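Local coordinates for F420-dependent methylenetetrahydromethanopterin dehydrogenase (Methanopyrus kandleri, PDB 3IQF), which catalyses the reversible, coenzyme F420-dependent interconversion of methenyl- and methylene-tetrahydromethanopterin in methanogenesis from carbon dioxide, working as a homohexamer built as a trimer of dimers, at residues 9-14 against 68-73; 28-33 against 164-169; 126-131 against 219-224; 258-263 against 274-279. All blocks are in the same frame, centred on the assembly; numbering follows the deposited sequence.

Contact 1: residues 9-14 against 68-73; sequences IKCGNL and IVYGGP. With E4M (1-{4-[(6S,6aR,7R)-3-amino-6,7-dimethyl-1-oxo-1,2,5,6,6a,7-hexahydro-8H-imidazo[1,5-f]pteridin-10-ium-8-yl]phenyl}-1-deoxy-5-O-{5-O-[(S)-{[(1S)-1,3-dicarboxypropyl]oxy}(hydroxy)phosphoryl]-alpha-D-ribofuranosyl}-D-ribitol), chain M.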
# COMPACT_ATOMS: atom_id res chain seq x y z
N ILE A 9 35.98 -11.66 -11.07
CA ILE A 9 35.71 -13.07 -11.27
C ILE A 9 34.41 -13.34 -10.52
O ILE A 9 34.33 -13.05 -9.33
CB ILE A 9 36.85 -13.96 -10.73
CG1 ILE A 9 38.22 -13.51 -11.27
CG2 ILE A 9 36.57 -15.43 -11.06
CD1 ILE A 9 39.39 -13.96 -10.41
N LYS A 10 33.43 -13.91 -11.21
CA LYS A 10 32.11 -14.18 -10.63
C LYS A 10 31.80 -15.69 -10.72
O LYS A 10 31.73 -16.26 -11.79
CB LYS A 10 31.07 -13.38 -11.39
CG LYS A 10 31.12 -11.84 -11.17
CD LYS A 10 30.11 -11.07 -12.07
CE LYS A 10 30.24 -9.54 -11.88
NZ LYS A 10 29.25 -8.68 -12.64
N CYS A 11 31.69 -16.36 -9.58
CA CYS A 11 31.31 -17.77 -9.57
C CYS A 11 30.24 -17.95 -8.52
O CYS A 11 30.45 -17.64 -7.34
CB CYS A 11 32.49 -18.66 -9.23
SG CYS A 11 33.86 -18.58 -10.35
N GLY A 12 29.08 -18.44 -8.93
CA GLY A 12 27.92 -18.47 -8.05
C GLY A 12 27.32 -17.09 -8.14
O GLY A 12 27.74 -16.28 -8.98
N ASN A 13 26.33 -16.79 -7.31
CA ASN A 13 25.68 -15.47 -7.38
C ASN A 13 25.36 -14.93 -6.02
O ASN A 13 24.79 -15.61 -5.20
CB ASN A 13 24.36 -15.52 -8.18
CG ASN A 13 23.84 -14.10 -8.54
OD1 ASN A 13 24.54 -13.31 -9.17
ND2 ASN A 13 22.59 -13.79 -8.16
N LEU A 14 25.76 -13.68 -5.82
CA LEU A 14 25.37 -12.87 -4.68
C LEU A 14 24.86 -11.56 -5.26
O LEU A 14 25.27 -11.17 -6.36
CB LEU A 14 26.63 -12.61 -3.86
CG LEU A 14 26.81 -13.16 -2.45
CD1 LEU A 14 25.99 -14.43 -2.16
CD2 LEU A 14 28.28 -13.29 -2.14
N ILE A 68 42.48 -7.77 -8.54
CA ILE A 68 41.54 -8.78 -8.99
C ILE A 68 40.52 -9.00 -7.92
O ILE A 68 40.87 -9.10 -6.74
CB ILE A 68 42.30 -10.10 -9.26
CG1 ILE A 68 43.23 -9.89 -10.46
CG2 ILE A 68 41.35 -11.28 -9.50
CD1 ILE A 68 43.96 -11.14 -10.90
N VAL A 69 39.26 -9.09 -8.32
CA VAL A 69 38.16 -9.29 -7.36
C VAL A 69 37.48 -10.62 -7.65
O VAL A 69 37.12 -10.92 -8.80
CB VAL A 69 37.11 -8.16 -7.41
CG1 VAL A 69 36.00 -8.38 -6.36
CG2 VAL A 69 37.77 -6.80 -7.19
N TYR A 70 37.34 -11.42 -6.61
CA TYR A 70 36.57 -12.64 -6.66
C TYR A 70 35.32 -12.44 -5.84
O TYR A 70 35.40 -12.10 -4.65
CB TYR A 70 37.35 -13.84 -6.10
CG TYR A 70 36.48 -15.07 -6.11
CD1 TYR A 70 35.65 -15.37 -5.05
CD2 TYR A 70 36.47 -15.91 -7.22
CE1 TYR A 70 34.83 -16.48 -5.08
CE2 TYR A 70 35.66 -17.03 -7.25
CZ TYR A 70 34.83 -17.30 -6.19
OH TYR A 70 34.03 -18.41 -6.24
N GLY A 71 34.18 -12.68 -6.46
CA GLY A 71 32.94 -12.55 -5.78
C GLY A 71 32.00 -13.70 -5.96
O GLY A 71 31.82 -14.23 -7.06
N GLY A 72 31.38 -14.08 -4.87
CA GLY A 72 30.35 -15.10 -4.91
C GLY A 72 30.11 -15.61 -3.50
O GLY A 72 30.73 -15.14 -2.56
N PRO A 73 29.16 -16.55 -3.35
CA PRO A 73 28.83 -17.09 -2.04
C PRO A 73 29.97 -17.80 -1.29
O PRO A 73 30.86 -18.42 -1.88
CB PRO A 73 27.75 -18.13 -2.34
CG PRO A 73 27.15 -17.69 -3.62
CD PRO A 73 28.29 -17.10 -4.41
N1 E4M M . 21.39 -15.25 -6.04
C2 E4M M . 21.65 -14.64 -4.86
N3 E4M M . 21.91 -15.40 -3.75
C4 E4M M . 21.90 -16.76 -3.80
N5 E4M M . 21.58 -18.77 -5.21
C6 E4M M . 22.03 -19.29 -6.50
C7 E4M M . 21.09 -18.63 -7.52
N8 E4M M . 21.08 -17.18 -7.32
C9 E4M M . 21.97 -20.84 -6.34
PA E4M M . 14.40 -35.72 -3.61
C10 E4M M . 22.00 -19.77 -4.27
N10 E4M M . 22.25 -21.04 -4.90
C11 E4M M . 22.15 -24.68 -2.75
C12 E4M M . 21.84 -24.66 -4.11
C13 E4M M . 21.86 -23.46 -4.81
C14 E4M M . 22.22 -22.27 -4.18
C15 E4M M . 22.55 -22.28 -2.80
C16 E4M M . 22.49 -23.48 -2.10
O2A E4M M . 15.16 -35.64 -4.93
C1J E4M M . 17.40 -30.91 -3.41
O1A E4M M . 12.90 -36.01 -3.71
C2J E4M M . 16.43 -30.43 -4.49
O2J E4M M . 16.60 -29.04 -4.78
O3A E4M M . 15.11 -36.46 -2.49
C3J E4M M . 15.05 -30.79 -3.97
O3J E4M M . 14.51 -29.79 -3.14
C4A E4M M . 21.61 -17.38 -5.02
C4J E4M M . 15.34 -32.00 -3.09
O4J E4M M . 16.70 -31.90 -2.67
C5J E4M M . 15.19 -33.27 -3.89
O5J E4M M . 14.42 -34.18 -3.11
C7M E4M M . 21.49 -18.94 -8.97
C8A E4M M . 21.37 -16.60 -6.14
C9M E4M M . 23.00 -21.53 -7.25
NA2 E4M M . 21.67 -13.29 -4.82
OH4 E4M M . 22.12 -17.45 -2.76
CX1 E4M M . 22.11 -25.99 -1.97
CX2 E4M M . 20.76 -26.67 -2.03
OX2 E4M M . 19.81 -25.98 -1.19
CX3 E4M M . 20.84 -28.10 -1.50
OX3 E4M M . 21.71 -28.93 -2.27
CX4 E4M M . 19.44 -28.70 -1.47
OX4 E4M M . 19.43 -29.74 -0.50
CX5 E4M M . 18.98 -29.24 -2.81
OX5 E4M M . 17.75 -29.88 -2.51
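Ile9 and Tyr70 pair as neighbours in two parallel strands, joined by backbone hydrogen bonds from Ile9 N to Val69 O (2.6 Å) and from Gly71 N to Ile9 O (2.9 Å). A weak third bond, Cys11 N to Gly71 O, carries the pairing to the carboxyl ends of the strands. Apolar contacts follow one face of the sheet. With CG1 beside its backbone N (chi1 -52°), Ile9 turns CD1 onto Ile68 CG2, a tight 3.4 Å, and leaves CG2 to meet Tyr70 CD2 at 3.9 Å, the two side chains crossing at about a right angle. Cys11 follows along the same ring: SG lies 3.9 Å from Tyr70 CE2 in an oblique sulfur-aromatic contact, and CB approaches Tyr70 OH, a buried hydroxyl without a polar partner in the model. Beyond the strands the chains become loops, where Leu14 CD1 slides past Pro73 CG at 3.8 Å. Gly12, at phi 82°, has a backbone shape that calls for glycine and leaves room for Pro73 CD. The loop carries Asn13 to the pterin, whose N1 accepts a hydrogen bond from Asn13 ND2 (2.8 Å), so the substrate meets the sheet at the carboxyl ends of its strands. Strands 33-39 and 94-99 flank this pair within the parallel sheet; helix 46-63 packs on Ile9 and Cys11, and helix 78-89 closes over Ile68 and Tyr70.

Contact 2: residues 28-33 against 164-169; sequences ADREDV and LIEKAK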
# COMPACT_ATOMS: atom_id res chain seq x y z
N ALA A 28 29.04 4.35 -17.71
CA ALA A 28 30.09 3.96 -18.65
C ALA A 28 30.89 5.16 -19.16
O ALA A 28 31.40 5.12 -20.26
CB ALA A 28 29.49 3.18 -19.83
N ASP A 29 31.00 6.23 -18.39
CA ASP A 29 31.74 7.41 -18.88
C ASP A 29 33.06 7.67 -18.15
O ASP A 29 33.70 8.69 -18.38
CB ASP A 29 30.86 8.68 -18.83
CG ASP A 29 30.35 9.00 -17.42
OD1 ASP A 29 30.74 8.36 -16.42
OD2 ASP A 29 29.53 9.92 -17.28
N ARG A 30 33.46 6.77 -17.26
CA ARG A 30 34.75 6.92 -16.59
C ARG A 30 35.85 6.66 -17.57
O ARG A 30 35.84 5.66 -18.28
CB ARG A 30 34.91 5.99 -15.38
CG ARG A 30 34.14 6.42 -14.14
CD ARG A 30 34.42 5.53 -12.96
NE ARG A 30 35.75 5.76 -12.37
CZ ARG A 30 36.09 5.36 -11.15
NH1 ARG A 30 37.29 5.63 -10.68
NH2 ARG A 30 35.23 4.70 -10.38
N GLU A 31 36.81 7.57 -17.59
CA GLU A 31 37.97 7.44 -18.46
C GLU A 31 39.21 6.92 -17.70
O GLU A 31 40.27 6.75 -18.27
CB GLU A 31 38.22 8.78 -19.14
CG GLU A 31 37.03 9.17 -20.06
CD GLU A 31 37.10 10.60 -20.61
OE1 GLU A 31 36.46 10.87 -21.65
OE2 GLU A 31 37.79 11.46 -20.00
N ASP A 32 39.05 6.64 -16.42
CA ASP A 32 40.16 6.28 -15.58
C ASP A 32 40.08 4.83 -15.13
O ASP A 32 40.82 4.46 -14.25
CB ASP A 32 40.21 7.19 -14.34
CG ASP A 32 39.03 6.99 -13.43
OD1 ASP A 32 39.25 6.96 -12.18
OD2 ASP A 32 37.90 6.89 -13.97
N VAL A 33 39.18 4.04 -15.70
CA VAL A 33 39.11 2.62 -15.35
C VAL A 33 38.88 1.76 -16.55
O VAL A 33 38.27 2.20 -17.52
CB VAL A 33 38.01 2.32 -14.33
CG1 VAL A 33 38.42 2.80 -12.93
CG2 VAL A 33 36.67 2.91 -14.74
N LEU A 164 40.28 2.02 -3.40
CA LEU A 164 41.30 1.08 -3.89
C LEU A 164 41.78 1.49 -5.28
O LEU A 164 42.99 1.41 -5.59
CB LEU A 164 40.73 -0.34 -3.91
CG LEU A 164 41.63 -1.54 -4.14
CD1 LEU A 164 42.67 -1.71 -3.03
CD2 LEU A 164 40.77 -2.78 -4.26
N ILE A 165 40.84 1.93 -6.11
CA ILE A 165 41.18 2.40 -7.47
C ILE A 165 42.11 3.60 -7.41
O ILE A 165 43.09 3.67 -8.15
CB ILE A 165 39.92 2.74 -8.28
CG1 ILE A 165 39.24 1.45 -8.76
CG2 ILE A 165 40.22 3.66 -9.46
CD1 ILE A 165 37.80 1.61 -9.07
N GLU A 166 41.80 4.57 -6.55
CA GLU A 166 42.68 5.74 -6.43
C GLU A 166 44.10 5.34 -5.99
O GLU A 166 45.08 5.88 -6.54
CB GLU A 166 42.07 6.85 -5.58
CG GLU A 166 40.85 7.52 -6.24
CD GLU A 166 41.12 8.11 -7.65
OE1 GLU A 166 42.16 8.77 -7.80
OE2 GLU A 166 40.28 7.95 -8.59
N LYS A 167 44.22 4.38 -5.07
CA LYS A 167 45.54 3.87 -4.67
C LYS A 167 46.23 3.14 -5.84
O LYS A 167 47.42 3.28 -6.01
CB LYS A 167 45.46 2.95 -3.45
CG LYS A 167 44.75 3.54 -2.21
CD LYS A 167 45.63 3.82 -1.01
CE LYS A 167 44.79 3.74 0.31
NZ LYS A 167 45.62 3.56 1.60
N ALA A 168 45.46 2.40 -6.64
CA ALA A 168 45.98 1.77 -7.87
C ALA A 168 46.59 2.80 -8.80
O ALA A 168 47.54 2.50 -9.50
CB ALA A 168 44.89 1.00 -8.62
N LYS A 169 46.02 3.99 -8.84
CA LYS A 169 46.52 5.04 -9.74
C LYS A 169 47.83 5.69 -9.29
O LYS A 169 48.46 6.38 -10.10
CB LYS A 169 45.45 6.11 -10.00
CG LYS A 169 44.32 5.58 -10.87
CD LYS A 169 43.43 6.69 -11.36
CE LYS A 169 42.19 6.76 -10.60
NZ LYS A 169 41.44 7.96 -11.02
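Lys169 NZ reaches Asp32 OD1 at 2.7 Å, a salt bridge that ties the C-terminal end of helix 153-168 to the loop leading into strand 33-39. The ammonium comes in on the anti side of the carboxylate. Lys169 NZ also bonds Glu166 OE2 at 2.7 Å, and this second carboxylate, one turn back, fixes where the ammonium sits. Next to this polar pair, Ile165 CG2 touches both Arg30 NH1 (3.7 Å) and Val33 CG1 (4.0 Å). Arg30 holds Asp32 side-on, NE to OD2 at 2.9 Å and NH1 to OD1 at 2.8 Å, both nearly straight and on the syn sides of the oxygens. Arg30, Asp32, Glu166 and Lys169 thus form a salt-bridge network in which Asp32 OD1 takes two donors; the two cations probably ease the approach of Asp32 OD1 to Glu166 OE2, 3.9 Å apart. A bend at chi3 (74°) turns the Arg30 guanidinium toward Asp32, and Val33 CG1 lies over one face of that group, toward its rim. Farther out, Arg30 NH2 has a salt bridge to Asp162 and a hydrogen bond to Leu24 O. Ile165 also packs on Ala4 and Phe67 at the sheet, and Arg30 O accepts a hydrogen bond from Lys43 of the second subunit.

Contact 3: residues 126-131 against 219-224; sequences GARREF and EGCFVE. With E4M (1-{4-[(6S,6aR,7R)-3-amino-6,7-dimethyl-1-oxo-1,2,5,6,6a,7-hexahydro-8H-imidazo[1,5-f]pteridin-10-ium-8-yl]phenyl}-1-deoxy-5-O-{5-O-[(S)-{[(1S)-1,3-dicarboxypropyl]oxy}(hydroxy)phosphoryl]-alpha-D-ribofuranosyl}-D-ribitol), chain M.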
# COMPACT_ATOMS: atom_id res chain seq x y z
N GLY A 126 16.22 -19.51 -1.09
CA GLY A 126 15.55 -20.75 -0.71
C GLY A 126 15.67 -21.78 -1.82
O GLY A 126 14.71 -22.08 -2.55
N ALA A 127 16.87 -22.32 -1.96
CA ALA A 127 17.24 -23.13 -3.13
C ALA A 127 16.80 -24.62 -3.01
O ALA A 127 17.64 -25.55 -2.87
CB ALA A 127 18.77 -23.01 -3.39
N ARG A 128 15.49 -24.83 -3.07
CA ARG A 128 14.90 -26.16 -3.14
C ARG A 128 14.10 -26.22 -4.43
O ARG A 128 13.38 -25.27 -4.76
CB ARG A 128 13.96 -26.39 -1.95
CG ARG A 128 14.65 -26.58 -0.60
CD ARG A 128 15.40 -27.90 -0.56
NE ARG A 128 15.68 -28.31 0.80
CZ ARG A 128 16.12 -29.49 1.16
NH1 ARG A 128 16.30 -29.73 2.44
NH2 ARG A 128 16.38 -30.45 0.25
N ARG A 129 14.26 -27.32 -5.18
CA ARG A 129 13.65 -27.46 -6.53
C ARG A 129 12.14 -27.21 -6.56
O ARG A 129 11.61 -26.73 -7.52
CB ARG A 129 13.94 -28.86 -7.09
CG ARG A 129 13.37 -29.11 -8.51
CD ARG A 129 13.87 -30.43 -9.12
NE ARG A 129 15.33 -30.47 -9.10
CZ ARG A 129 16.07 -31.28 -8.34
NH1 ARG A 129 17.38 -31.18 -8.40
NH2 ARG A 129 15.52 -32.19 -7.53
N GLU A 130 11.45 -27.59 -5.48
CA GLU A 130 9.99 -27.50 -5.41
C GLU A 130 9.50 -26.05 -5.36
O GLU A 130 8.32 -25.76 -5.66
CB GLU A 130 9.48 -28.25 -4.16
CG GLU A 130 9.86 -29.73 -4.08
CD GLU A 130 11.23 -30.00 -3.39
OE1 GLU A 130 11.46 -31.13 -2.94
OE2 GLU A 130 12.07 -29.07 -3.32
N PHE A 131 10.40 -25.13 -5.01
CA PHE A 131 10.05 -23.72 -4.86
C PHE A 131 10.83 -22.81 -5.80
O PHE A 131 10.27 -22.00 -6.50
CB PHE A 131 10.29 -23.27 -3.40
CG PHE A 131 10.04 -21.79 -3.18
CD1 PHE A 131 8.76 -21.26 -3.27
CD2 PHE A 131 11.10 -20.93 -2.91
CE1 PHE A 131 8.52 -19.95 -3.09
CE2 PHE A 131 10.86 -19.60 -2.71
CZ PHE A 131 9.56 -19.10 -2.78
N GLU A 219 18.21 -23.29 7.21
CA GLU A 219 17.35 -24.31 7.81
C GLU A 219 16.59 -25.08 6.73
O GLU A 219 16.59 -26.31 6.71
CB GLU A 219 16.36 -23.70 8.81
CG GLU A 219 15.52 -24.75 9.54
CD GLU A 219 14.38 -24.15 10.37
OE1 GLU A 219 14.49 -22.98 10.79
OE2 GLU A 219 13.38 -24.87 10.60
N GLY A 220 15.96 -24.38 5.81
CA GLY A 220 15.16 -25.04 4.78
C GLY A 220 15.97 -25.86 3.77
O GLY A 220 15.50 -26.88 3.25
N CYS A 221 17.19 -25.44 3.48
CA CYS A 221 17.99 -26.13 2.46
C CYS A 221 18.89 -27.21 2.99
O CYS A 221 19.15 -28.18 2.26
CB CYS A 221 18.84 -25.14 1.69
SG CYS A 221 17.86 -24.11 0.67
N PHE A 222 19.39 -27.03 4.22
CA PHE A 222 20.43 -27.91 4.76
C PHE A 222 20.06 -28.69 6.03
O PHE A 222 20.74 -29.66 6.37
CB PHE A 222 21.71 -27.11 5.06
CG PHE A 222 22.32 -26.45 3.84
CD1 PHE A 222 22.77 -27.22 2.77
CD2 PHE A 222 22.47 -25.09 3.77
CE1 PHE A 222 23.33 -26.62 1.65
CE2 PHE A 222 23.03 -24.47 2.65
CZ PHE A 222 23.47 -25.24 1.60
N VAL A 223 19.01 -28.28 6.74
CA VAL A 223 18.72 -28.96 8.02
C VAL A 223 17.43 -29.75 7.90
O VAL A 223 17.43 -30.96 8.16
CB VAL A 223 18.57 -27.99 9.21
CG1 VAL A 223 18.30 -28.79 10.50
CG2 VAL A 223 19.81 -27.11 9.35
N GLU A 224 16.34 -29.06 7.53
CA GLU A 224 15.05 -29.70 7.41
C GLU A 224 15.10 -30.65 6.22
O GLU A 224 15.54 -30.27 5.15
CB GLU A 224 13.93 -28.68 7.20
CG GLU A 224 12.55 -29.31 6.96
CD GLU A 224 12.07 -30.11 8.14
OE1 GLU A 224 11.78 -31.33 8.00
OE2 GLU A 224 12.00 -29.50 9.23
N1 E4M M . 21.39 -15.25 -6.04
C2 E4M M . 21.65 -14.64 -4.86
N3 E4M M . 21.91 -15.40 -3.75
C4 E4M M . 21.90 -16.76 -3.80
N5 E4M M . 21.58 -18.77 -5.21
C6 E4M M . 22.03 -19.29 -6.50
C7 E4M M . 21.09 -18.63 -7.52
N8 E4M M . 21.08 -17.18 -7.32
C9 E4M M . 21.97 -20.84 -6.34
PA E4M M . 14.40 -35.72 -3.61
C10 E4M M . 22.00 -19.77 -4.27
N10 E4M M . 22.25 -21.04 -4.90
C11 E4M M . 22.15 -24.68 -2.75
C12 E4M M . 21.84 -24.66 -4.11
C13 E4M M . 21.86 -23.46 -4.81
C14 E4M M . 22.22 -22.27 -4.18
C15 E4M M . 22.55 -22.28 -2.80
C16 E4M M . 22.49 -23.48 -2.10
O2A E4M M . 15.16 -35.64 -4.93
C1J E4M M . 17.40 -30.91 -3.41
O1A E4M M . 12.90 -36.01 -3.71
C2J E4M M . 16.43 -30.43 -4.49
O2J E4M M . 16.60 -29.04 -4.78
O3A E4M M . 15.11 -36.46 -2.49
C3J E4M M . 15.05 -30.79 -3.97
O3J E4M M . 14.51 -29.79 -3.14
C4A E4M M . 21.61 -17.38 -5.02
C4J E4M M . 15.34 -32.00 -3.09
O4J E4M M . 16.70 -31.90 -2.67
C5J E4M M . 15.19 -33.27 -3.89
O5J E4M M . 14.42 -34.18 -3.11
C7M E4M M . 21.49 -18.94 -8.97
C8A E4M M . 21.37 -16.60 -6.14
C9M E4M M . 23.00 -21.53 -7.25
NA2 E4M M . 21.67 -13.29 -4.82
OH4 E4M M . 22.12 -17.45 -2.76
CX1 E4M M . 22.11 -25.99 -1.97
CX2 E4M M . 20.76 -26.67 -2.03
OX2 E4M M . 19.81 -25.98 -1.19
CX3 E4M M . 20.84 -28.10 -1.50
OX3 E4M M . 21.71 -28.93 -2.27
CX4 E4M M . 19.44 -28.70 -1.47
OX4 E4M M . 19.43 -29.74 -0.50
CX5 E4M M . 18.98 -29.24 -2.81
OX5 E4M M . 17.75 -29.88 -2.51
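Arg128 drives its guanidinium edge-on into Gly220 O, where NE (2.8 Å) and NH1 (3.1 Å) both bond to the one oxygen. Gly220 O lies in the guanidinium plane, although the donors stand 20-24° off the plane of the carbonyl. A bend at chi2 (-69°) folds the side chain toward the last turn of helix 197-223, and Cys221 O sits over one face of the group, 3.2 Å above its plane. Beside it Cys221 SG comes within 3.3 Å of Ala127 N. The helix end is widened here into a pi-type turn, and Glu219 O accepts from both Val223 N and Glu224 N; Ala127 is the centre of an inverse gamma turn. Together the two segments form a wall of the tetrahydromethanopterin site. Ala127 O accepts from ligand OX2 (2.8 Å), Cys221 O from OX4 and Glu130 OE2 from O3J (2.6 Å), while Arg129 N donates to O2J at 2.9 Å. Arg128 NH2 adds weak bonds to OX5 and O4J. Packing is looser around Phe222, an exposed residue whose side chain leaves the backbone away from residues 126-131; its CE1 is 3.9 Å from ligand CX1. Arg129 has no contact with the helix; ligand C2J lies over one face of its guanidinium, and NH1 forms a salt bridge with Asp29 of the second subunit.

Contact 4: residues 258-263 against 274-279; sequences NDAVLR and SKRKFM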
# COMPACT_ATOMS: atom_id res chain seq x y z
N ASN A 258 11.80 14.81 1.72
CA ASN A 258 12.57 15.98 2.20
C ASN A 258 13.52 16.53 1.14
O ASN A 258 14.28 17.43 1.41
CB ASN A 258 13.33 15.63 3.46
CG ASN A 258 12.40 15.35 4.62
OD1 ASN A 258 11.52 16.19 4.97
ND2 ASN A 258 12.46 14.13 5.13
N ASP A 259 13.44 16.02 -0.08
CA ASP A 259 14.37 16.38 -1.17
C ASP A 259 15.82 16.22 -0.66
O ASP A 259 16.64 17.13 -0.74
CB ASP A 259 14.10 17.79 -1.73
CG ASP A 259 14.93 18.10 -2.98
OD1 ASP A 259 15.45 17.15 -3.63
OD2 ASP A 259 15.09 19.29 -3.32
N ALA A 260 16.11 15.03 -0.14
CA ALA A 260 17.37 14.79 0.53
C ALA A 260 17.99 13.44 0.14
O ALA A 260 18.81 12.92 0.86
CB ALA A 260 17.21 14.93 2.05
N VAL A 261 17.69 12.96 -1.06
CA VAL A 261 18.26 11.72 -1.56
C VAL A 261 19.74 11.91 -1.90
O VAL A 261 20.10 12.67 -2.82
CB VAL A 261 17.54 11.22 -2.85
CG1 VAL A 261 18.10 9.88 -3.31
CG2 VAL A 261 16.05 11.14 -2.59
N LEU A 262 20.59 11.22 -1.14
CA LEU A 262 22.01 11.20 -1.44
C LEU A 262 22.28 10.58 -2.78
O LEU A 262 21.81 9.47 -3.09
CB LEU A 262 22.82 10.46 -0.37
CG LEU A 262 24.33 10.54 -0.50
CD1 LEU A 262 24.77 12.00 -0.43
CD2 LEU A 262 25.06 9.75 0.58
N ARG A 263 23.03 11.31 -3.61
CA ARG A 263 23.54 10.78 -4.86
C ARG A 263 25.03 11.06 -4.93
O ARG A 263 25.49 12.17 -4.62
CB ARG A 263 22.85 11.40 -6.09
CG ARG A 263 21.33 11.27 -6.03
CD ARG A 263 20.61 11.77 -7.28
NE ARG A 263 19.18 11.78 -6.98
CZ ARG A 263 18.33 10.77 -7.21
NH1 ARG A 263 17.09 10.85 -6.77
NH2 ARG A 263 18.69 9.70 -7.87
N SER A 274 28.97 14.47 -5.19
CA SER A 274 27.95 14.33 -4.19
C SER A 274 26.90 15.41 -4.38
O SER A 274 27.24 16.51 -4.76
CB SER A 274 28.59 14.47 -2.80
OG SER A 274 27.68 13.98 -1.85
N LYS A 275 25.65 15.06 -4.08
CA LYS A 275 24.53 16.01 -3.93
C LYS A 275 23.42 15.41 -3.08
O LYS A 275 23.38 14.18 -2.87
CB LYS A 275 23.98 16.38 -5.32
CG LYS A 275 23.43 15.18 -6.08
CD LYS A 275 22.89 15.53 -7.50
CE LYS A 275 21.44 15.98 -7.44
NZ LYS A 275 20.92 16.47 -8.77
N ARG A 276 22.52 16.29 -2.59
CA ARG A 276 21.28 15.88 -1.92
C ARG A 276 20.02 16.41 -2.58
O ARG A 276 19.05 15.69 -2.74
CB ARG A 276 21.23 16.41 -0.49
CG ARG A 276 22.20 15.74 0.40
CD ARG A 276 21.52 14.81 1.33
NE ARG A 276 22.53 14.09 2.10
CZ ARG A 276 22.35 12.90 2.62
NH1 ARG A 276 23.33 12.33 3.30
NH2 ARG A 276 21.19 12.27 2.51
N LYS A 277 20.01 17.67 -2.97
CA LYS A 277 18.84 18.28 -3.54
C LYS A 277 18.71 17.89 -5.01
O LYS A 277 19.68 17.85 -5.76
CB LYS A 277 18.87 19.80 -3.34
CG LYS A 277 18.71 20.18 -1.85
CD LYS A 277 18.42 21.71 -1.72
CE LYS A 277 17.94 22.13 -0.30
NZ LYS A 277 16.71 21.35 0.14
N PHE A 278 17.48 17.57 -5.41
CA PHE A 278 17.22 17.03 -6.71
C PHE A 278 17.79 17.90 -7.84
O PHE A 278 18.39 17.41 -8.78
CB PHE A 278 15.73 16.85 -6.90
CG PHE A 278 15.36 16.26 -8.21
CD1 PHE A 278 14.84 17.07 -9.21
CD2 PHE A 278 15.48 14.90 -8.43
CE1 PHE A 278 14.46 16.53 -10.42
CE2 PHE A 278 15.08 14.35 -9.65
CZ PHE A 278 14.59 15.16 -10.64
N MET A 279 17.61 19.20 -7.72
CA MET A 279 18.08 20.09 -8.77
C MET A 279 19.49 20.65 -8.58
O MET A 279 19.92 21.43 -9.40
CB MET A 279 17.09 21.23 -8.96
CG MET A 279 15.70 20.74 -9.42
SD MET A 279 15.73 19.90 -11.06
CE MET A 279 15.07 21.17 -12.12
O HOH W 1 16.87 14.82 -3.43
O HOH W 2 15.78 20.39 -5.72
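Asp259 OD1 receives the N-H of Phe278 at 2.7 Å through its syn lone pair. Asp259, with positive phi, is the C-prime residue of the Schellman motif that ends helix 227-257, and the chain then runs out and returns roughly antiparallel, as two irregular loop segments. Placing CG opposite the backbone N (chi1 -172°) lets the carboxylate reach across to the returning segment; its OD2 is linked through a water to Met279 N. At the other end Arg263 and Lys275 make a single antiparallel hydrogen-bonded pair, Arg263 N to Lys275 O at 3.0 Å and Lys275 N to Arg263 O at 2.9 Å. Between these anchors the bent side chain of Arg276 crosses Leu262 obliquely. Leu262 CB lies over one face of the guanidinium, offset to the rim, while Ala260 O, at its edge, accepts a hydrogen bond from Arg276 NH2 (3.0 Å). NH2 is also bonded to Glu193 O. Other subunits cover this tail: Arg263 bonds to Tyr198 of the fourth subunit and forms a salt bridge with Glu136 of the second, and the Phe278 ring meets that Tyr198 edge-to-face. Lys275, bent at chi3, brings NZ to Phe278 O at 2.7 Å, the nitrogen lying above the carbonyl plane.

Contact 1 lies about 9 Å from the chain's centre, in the parallel sheet, and contact 2 joins the entry to its outer strand 33-39 with helix 153-168; their centres are 21 Å apart. The segments of contact 2 alternate along the chain with those of contacts 1 and 3. Residues 219-224 of contact 3 come just before helix 227-257 and contact 4 just after it, with centres 41 Å apart. Contacts 1 and 3, 22 Å apart between centres, touch the same E4M, at its pterin and at its ribitol-ribose part. Loop 126-131 holds E4M and also meets the second subunit; Ala28 of contact 2 touches an E4M too, whereas contact 4 meets other subunits alone.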